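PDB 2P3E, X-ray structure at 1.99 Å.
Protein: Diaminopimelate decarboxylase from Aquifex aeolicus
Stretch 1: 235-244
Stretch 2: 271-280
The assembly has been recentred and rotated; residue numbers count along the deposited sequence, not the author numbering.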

# COMPACT_ATOMS: atom_id res chain seq x y z
N ASP B 235 27.84 -23.54 20.61
CA ASP B 235 27.29 -22.94 21.81
C ASP B 235 26.03 -22.15 21.43
O ASP B 235 26.09 -20.96 21.15
CB ASP B 235 28.32 -22.02 22.48
CG ASP B 235 27.82 -21.44 23.81
OD1 ASP B 235 26.80 -21.91 24.35
OD2 ASP B 235 28.45 -20.48 24.31
N ILE B 236 24.89 -22.84 21.45
CA ILE B 236 23.62 -22.23 21.10
C ILE B 236 23.01 -21.61 22.35
O ILE B 236 22.43 -22.31 23.19
CB ILE B 236 22.65 -23.25 20.40
CG1 ILE B 236 23.30 -23.94 19.19
CG2 ILE B 236 21.32 -22.59 19.98
CD1 ILE B 236 23.88 -23.01 18.09
N LYS B 237 23.16 -20.29 22.45
CA LYS B 237 22.67 -19.52 23.59
C LYS B 237 21.18 -19.19 23.48
O LYS B 237 20.50 -19.07 24.51
CB LYS B 237 23.48 -18.23 23.75
CG LYS B 237 24.96 -18.43 23.99
CD LYS B 237 25.69 -17.08 23.88
CE LYS B 237 27.21 -17.23 24.03
NZ LYS B 237 27.59 -17.74 25.37
N TYR B 238 20.67 -19.05 22.24
CA TYR B 238 19.29 -18.59 21.98
C TYR B 238 18.50 -19.49 21.03
O TYR B 238 19.02 -19.95 20.02
CB TYR B 238 19.26 -17.15 21.43
CG TYR B 238 20.11 -16.21 22.24
CD1 TYR B 238 19.66 -15.71 23.47
CD2 TYR B 238 21.37 -15.85 21.81
CE1 TYR B 238 20.46 -14.86 24.25
CE2 TYR B 238 22.17 -15.00 22.56
CZ TYR B 238 21.71 -14.53 23.78
OH TYR B 238 22.54 -13.69 24.51
N LEU B 239 17.25 -19.72 21.39
CA LEU B 239 16.30 -20.39 20.51
C LEU B 239 15.15 -19.43 20.31
O LEU B 239 14.34 -19.21 21.21
CB LEU B 239 15.80 -21.69 21.12
CG LEU B 239 16.84 -22.79 21.34
CD1 LEU B 239 16.17 -24.03 21.93
CD2 LEU B 239 17.61 -23.13 20.05
N ASP B 240 15.13 -18.83 19.13
CA ASP B 240 14.12 -17.86 18.76
C ASP B 240 13.03 -18.61 17.98
O ASP B 240 13.23 -18.99 16.83
CB ASP B 240 14.78 -16.74 17.91
CG ASP B 240 13.83 -15.62 17.55
OD1 ASP B 240 12.60 -15.82 17.58
OD2 ASP B 240 14.34 -14.53 17.22
N ILE B 241 11.87 -18.80 18.62
CA ILE B 241 10.84 -19.65 18.04
C ILE B 241 9.76 -18.85 17.31
O ILE B 241 8.73 -19.39 16.92
CB ILE B 241 10.27 -20.65 19.07
CG1 ILE B 241 9.68 -19.92 20.28
CG2 ILE B 241 11.38 -21.59 19.55
CD1 ILE B 241 8.83 -20.83 21.20
N GLY B 242 10.00 -17.56 17.11
CA GLY B 242 9.19 -16.76 16.21
C GLY B 242 7.92 -16.21 16.81
O GLY B 242 7.71 -16.26 18.04
N GLY B 243 7.06 -15.68 15.94
CA GLY B 243 5.77 -15.17 16.37
C GLY B 243 4.69 -15.99 15.71
O GLY B 243 4.84 -17.21 15.54
N GLY B 244 3.59 -15.34 15.34
CA GLY B 244 2.56 -15.98 14.54
C GLY B 244 1.29 -16.40 15.24
O GLY B 244 0.35 -16.85 14.58
N ASN B 271 13.97 -29.61 27.74
CA ASN B 271 15.16 -30.25 27.18
C ASN B 271 16.32 -29.29 26.92
O ASN B 271 17.43 -29.73 26.64
CB ASN B 271 14.82 -30.94 25.86
CG ASN B 271 13.89 -32.14 26.05
OD1 ASN B 271 14.25 -33.12 26.69
ND2 ASN B 271 12.70 -32.06 25.46
N VAL B 272 16.06 -27.99 26.97
CA VAL B 272 17.06 -27.03 26.52
C VAL B 272 17.50 -26.02 27.59
O VAL B 272 16.71 -25.64 28.47
CB VAL B 272 16.63 -26.31 25.21
CG1 VAL B 272 16.23 -27.35 24.15
CG2 VAL B 272 15.50 -25.37 25.46
N LYS B 273 18.76 -25.64 27.53
CA LYS B 273 19.33 -24.64 28.44
C LYS B 273 19.27 -23.24 27.83
O LYS B 273 19.43 -22.24 28.55
CB LYS B 273 20.80 -24.97 28.76
CG LYS B 273 21.01 -26.21 29.61
CD LYS B 273 22.47 -26.25 30.13
CE LYS B 273 23.45 -26.58 29.01
NZ LYS B 273 24.86 -26.62 29.55
N ALA B 274 19.07 -23.16 26.52
CA ALA B 274 19.05 -21.90 25.79
C ALA B 274 17.97 -20.93 26.28
O ALA B 274 16.93 -21.34 26.79
CB ALA B 274 18.90 -22.16 24.30
N LYS B 275 18.24 -19.63 26.15
CA LYS B 275 17.22 -18.61 26.40
C LYS B 275 16.28 -18.57 25.20
O LYS B 275 16.74 -18.56 24.05
CB LYS B 275 17.84 -17.23 26.63
CG LYS B 275 16.83 -16.13 27.06
CD LYS B 275 17.54 -15.00 27.76
CE LYS B 275 16.60 -13.85 28.09
NZ LYS B 275 15.87 -14.11 29.38
N ILE B 276 14.98 -18.56 25.49
CA ILE B 276 13.95 -18.62 24.46
C ILE B 276 13.61 -17.18 24.06
O ILE B 276 13.58 -16.29 24.90
CB ILE B 276 12.68 -19.36 24.96
CG1 ILE B 276 13.04 -20.75 25.54
CG2 ILE B 276 11.59 -19.44 23.85
CD1 ILE B 276 13.88 -21.66 24.61
N ILE B 277 13.42 -16.97 22.76
CA ILE B 277 13.00 -15.67 22.24
C ILE B 277 11.69 -15.89 21.49
O ILE B 277 11.57 -16.84 20.71
CB ILE B 277 14.06 -15.05 21.30
CG1 ILE B 277 15.41 -14.91 22.03
CG2 ILE B 277 13.58 -13.65 20.78
CD1 ILE B 277 16.55 -14.34 21.15
N LEU B 278 10.70 -15.04 21.76
CA LEU B 278 9.44 -15.01 21.01
C LEU B 278 9.32 -13.67 20.30
O LEU B 278 9.82 -12.66 20.80
CB LEU B 278 8.22 -15.20 21.93
CG LEU B 278 8.05 -16.49 22.74
CD1 LEU B 278 6.67 -16.47 23.40
CD2 LEU B 278 8.11 -17.64 21.84
N GLU B 279 8.63 -13.66 19.16
CA GLU B 279 8.50 -12.45 18.33
C GLU B 279 7.05 -12.03 18.00
O GLU B 279 6.70 -11.88 16.83
CB GLU B 279 9.28 -12.64 17.02
CG GLU B 279 10.73 -13.06 17.23
CD GLU B 279 11.44 -13.41 15.94
OE1 GLU B 279 10.80 -14.00 15.03
OE2 GLU B 279 12.64 -13.12 15.85
N PRO B 280 6.20 -11.79 19.03
CA PRO B 280 4.81 -11.52 18.69
C PRO B 280 4.63 -10.12 18.07
O PRO B 280 5.25 -9.16 18.55
CB PRO B 280 4.10 -11.58 20.04
CG PRO B 280 5.14 -11.18 21.02
CD PRO B 280 6.43 -11.74 20.49

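The two stretches lie side by side as neighbouring parallel strands. The axes of strands 238-240 and 275-278 approach to 4.6 Å, and their N-to-C directions differ by 24°. Register follows from the CA-CA distances: 4.9 Å for Tyr 238 with Lys 275, 4.9 Å for Leu 239 with Ile 276, and 4.3 Å for Asp 240 with Ile 277.

Backbone hydrogen bonding alternates as a parallel ladder requires. Lys 275 N donates to Lys 237 O (2.8 Å, N-H...O angle 150°), and Lys 275 O accepts from Leu 239 N (2.9 Å, 166°). One step on, Ile 277 N donates to Leu 239 O (2.9 Å, 162°), while Ile 277 O accepts from Ile 241 N (2.9 Å, 155°). Leu 239 and Ile 277 thus each have both amide N and carbonyl O satisfied across the contact. Three carbonyls of the ladder also receive CA-H...O contacts: Tyr 238 CA to Lys 275 O at 3.3 Å, Ile 276 CA to Leu 239 O at 3.3 Å, and Asp 240 CA to Ile 277 O at 3.4 Å.

Beyond this ladder the pairing shifts by a residue. Glu 279 N donates to Gly 242 O (3.0 Å, 166°), while Gly 242 N turns back to Asp 240 OD1 (3.2 Å, 150°) within its own stretch. Gly 243 CA lies 3.4 Å from Glu 279 O; an ideal CB on Gly 243 would fall 2.3 Å from that same oxygen, a clash that glycine avoids.

The most striking side-chain approach is between two acids, with Asp 240 OD2 2.6 Å from Glu 279 OE2. Two unprotonated carboxylates would repel at this range, so one of the groups probably carries a proton; the coordinates do not settle which. Asp 240 OD2 and Glu 279 OE1 have hydrogen-bond partners elsewhere in the structure.

Apolar packing covers the face bearing Leu 239 and Ile 276. Leu 239 CG lies 3.7 Å from Ala 274 CB, its CD1 3.8 Å from Val 272 CG2, and its CB 4.0 Å from Ile 276 CD1. Leu 239 has 92 Å² covered by the other stretch, more than any other residue here. Further along, Ile 241 CG1 approaches Leu 278 CD2 tightly, at 3.2 Å. On the face shared by Tyr 238, Lys 275, Asp 240 and Ile 277, Tyr 238 CB meets Ile 277 CD1 at 3.9 Å. Together the stretches bury 702 Å², both sides summed.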